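Local coordinates for protein agrobacterium tumefaciens DPS (Agrobacterium tumefaciens, PDB 1O9R) that protects DNA from oxidative damage without binding it, oxidising ferrous iron with hydrogen peroxide and storing it as a ferric mineral inside a hollow dodecamer, at residues 94-97 and 98-102. Numbering follows the deposited sequence.
Sequences KAYP and TDIYK
Ile100 turns CG1 into the space between its own backbone N and carbonyl carbon (chi1 52°) and then runs on extended (chi2 164°), which carries CD1 back along the chain to Pro97 and Tyr96. With CG anti to the backbone N (chi1 -165°), the Tyr96 ring is swung beside the carbonyl carbon, where CD of Pro97 comes over one face, 3.6 Å above the plane and offset toward the rim. CD1 of Ile100 rests 3.6 Å from CG of Pro97, and it lies 4.1 Å from CZ of Tyr96, reaching the ring obliquely at the hydroxyl end; the methyl thus adds to a proline-tyrosine contact. Each residue type suits its place: proline offers a rigid apolar ring whose CD meets the tyrosine and whose CG meets the isoleucine, isoleucine a reach long enough to bridge back four residues, and tyrosine a flat surface with a polar tip, whose OH is hydrogen-bonded to ND1 of His106. OD2 of the exposed Asp99 passes CB of Pro97 at 3.8 Å. The cluster lies between the short helix 84-90, set in the link between the second and third bundle helices as is usual in Dps proteins, and helix 103-130; Tyr96 is buried against Ala39 of helix 12-42 and Leu110 of helix 103-130, while the partly exposed Ile100 touches His106.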
ATOM      1  N   LYS A  94     -11.287 -11.586 -38.192  1.00 16.80           N
ATOM      2  CA  LYS A  94     -12.601 -11.345 -38.802  1.00 15.89           C
ATOM      3  C   LYS A  94     -13.444 -10.514 -37.822  1.00 17.09           C
ATOM      4  O   LYS A  94     -13.315 -10.659 -36.595  1.00 16.88           O
ATOM      5  CB  LYS A  94     -13.318 -12.690 -38.912  1.00 19.30           C
ATOM      6  CG  LYS A  94     -12.914 -13.949 -38.286  1.00 26.18           C
ATOM      7  CD  LYS A  94     -12.313 -14.077 -36.895  1.00 28.36           C
ATOM      8  CE  LYS A  94     -10.803 -14.088 -36.941  1.00 18.09           C
ATOM      9  NZ  LYS A  94     -10.030 -13.519 -35.851  1.00 34.18           N
ATOM     10  N   ALA A  95     -14.312  -9.682 -38.383  1.00 16.34           N
ATOM     11  CA  ALA A  95     -15.211  -8.877 -37.560  1.00 15.42           C
ATOM     12  C   ALA A  95     -15.944  -9.709 -36.526  1.00 16.49           C
ATOM     13  O   ALA A  95     -16.487 -10.809 -36.711  1.00 16.42           O
ATOM     14  CB  ALA A  95     -16.268  -8.235 -38.498  1.00 18.35           C
ATOM     15  N   TYR A  96     -15.949  -9.127 -35.289  1.00 15.47           N
ATOM     16  CA  TYR A  96     -16.588  -9.837 -34.185  1.00 15.84           C
ATOM     17  C   TYR A  96     -18.097  -9.675 -34.282  1.00 14.77           C
ATOM     18  O   TYR A  96     -18.629  -8.580 -34.507  1.00 16.50           O
ATOM     19  CB  TYR A  96     -16.065  -9.201 -32.840  1.00 15.96           C
ATOM     20  CG  TYR A  96     -16.373 -10.080 -31.657  1.00 14.54           C
ATOM     21  CD1 TYR A  96     -15.540 -11.163 -31.309  1.00 15.85           C
ATOM     22  CD2 TYR A  96     -17.516  -9.868 -30.890  1.00 14.66           C
ATOM     23  CE1 TYR A  96     -15.801 -11.997 -30.247  1.00 16.43           C
ATOM     24  CE2 TYR A  96     -17.788 -10.727 -29.822  1.00 15.37           C
ATOM     25  CZ  TYR A  96     -16.951 -11.770 -29.488  1.00 14.66           C
ATOM     26  OH  TYR A  96     -17.188 -12.626 -28.445  1.00 15.91           O
ATOM     27  N   PRO A  97     -18.830 -10.764 -34.049  1.00 16.63           N
ATOM     28  CA  PRO A  97     -20.306 -10.667 -34.164  1.00 16.03           C
ATOM     29  C   PRO A  97     -20.944  -9.820 -33.084  1.00 17.56           C
ATOM     30  O   PRO A  97     -20.636 -10.044 -31.902  1.00 18.14           O
ATOM     31  CB  PRO A  97     -20.747 -12.108 -34.150  1.00 16.20           C
ATOM     32  CG  PRO A  97     -19.683 -12.857 -33.384  1.00 19.00           C
ATOM     33  CD  PRO A  97     -18.390 -12.130 -33.773  1.00 17.03           C
ATOM     34  N   THR A  98     -21.818  -8.914 -33.461  1.00 18.50           N
ATOM     35  CA  THR A  98     -22.452  -8.047 -32.436  1.00 18.26           C
ATOM     36  C   THR A  98     -23.787  -8.587 -31.993  1.00 19.36           C
ATOM     37  O   THR A  98     -24.472  -7.918 -31.199  1.00 20.74           O
ATOM     38  CB  THR A  98     -22.585  -6.616 -32.978  1.00 20.89           C
ATOM     39  OG1 THR A  98     -23.325  -6.595 -34.206  1.00 22.09           O
ATOM     40  CG2 THR A  98     -21.215  -6.042 -33.263  1.00 20.20           C
ATOM     41  N   ASP A  99     -24.206  -9.716 -32.517  1.00 19.75           N
ATOM     42  CA  ASP A  99     -25.500 -10.275 -32.207  1.00 19.49           C
ATOM     43  C   ASP A  99     -25.431 -11.594 -31.472  1.00 20.65           C
ATOM     44  O   ASP A  99     -26.361 -12.387 -31.416  1.00 21.32           O
ATOM     45  CB  ASP A  99     -26.332 -10.439 -33.497  1.00 22.49           C
ATOM     46  CG  ASP A  99     -25.687 -11.427 -34.430  1.00 27.45           C
ATOM     47  OD1 ASP A  99     -26.393 -11.819 -35.404  1.00 30.22           O
ATOM     48  OD2 ASP A  99     -24.513 -11.814 -34.247  1.00 24.80           O
ATOM     49  N   ILE A 100     -24.320 -11.834 -30.739  1.00 17.56           N
ATOM     50  CA  ILE A 100     -24.227 -13.035 -29.897  1.00 16.81           C
ATOM     51  C   ILE A 100     -24.222 -12.614 -28.407  1.00 16.80           C
ATOM     52  O   ILE A 100     -23.836 -11.466 -28.122  1.00 17.16           O
ATOM     53  CB  ILE A 100     -22.983 -13.850 -30.191  1.00 18.64           C
ATOM     54  CG1 ILE A 100     -21.727 -12.963 -30.140  1.00 18.11           C
ATOM     55  CG2 ILE A 100     -23.161 -14.515 -31.586  1.00 18.82           C
ATOM     56  CD1 ILE A 100     -20.467 -13.876 -30.045  1.00 17.92           C
ATOM     57  N   TYR A 101     -24.809 -13.423 -27.575  1.00 16.84           N
ATOM     58  CA  TYR A 101     -24.997 -13.128 -26.153  1.00 14.66           C
ATOM     59  C   TYR A 101     -24.653 -14.284 -25.277  1.00 16.87           C
ATOM     60  O   TYR A 101     -23.958 -14.156 -24.253  1.00 15.66           O
ATOM     61  CB  TYR A 101     -26.499 -12.696 -25.869  1.00 16.33           C
ATOM     62  CG  TYR A 101     -26.809 -11.486 -26.725  1.00 16.65           C
ATOM     63  CD1 TYR A 101     -27.482 -11.661 -27.985  1.00 16.88           C
ATOM     64  CD2 TYR A 101     -26.392 -10.233 -26.435  1.00 17.19           C
ATOM     65  CE1 TYR A 101     -27.718 -10.585 -28.772  1.00 17.70           C
ATOM     66  CE2 TYR A 101     -26.619  -9.141 -27.245  1.00 16.31           C
ATOM     67  CZ  TYR A 101     -27.285  -9.311 -28.451  1.00 16.87           C
ATOM     68  OH  TYR A 101     -27.518  -8.235 -29.247  1.00 18.86           O
ATOM     69  N   LYS A 102     -25.059 -15.519 -25.603  1.00 16.25           N
ATOM     70  CA  LYS A 102     -24.693 -16.666 -24.805  1.00 16.37           C
ATOM     71  C   LYS A 102     -23.170 -16.682 -24.560  1.00 16.08           C
ATOM     72  O   LYS A 102     -22.425 -16.594 -25.532  1.00 16.52           O
ATOM     73  CB  LYS A 102     -25.065 -17.988 -25.520  1.00 21.18           C
ATOM     74  CG  LYS A 102     -26.613 -18.044 -25.522  1.00 23.80           C
ATOM     75  CD  LYS A 102     -27.124 -19.460 -25.674  1.00 31.04           C
ATOM     76  CE  LYS A 102     -27.197 -19.942 -27.103  1.00 35.68           C
ATOM     77  NZ  LYS A 102     -27.905 -21.279 -27.072  1.00 36.84           N
TER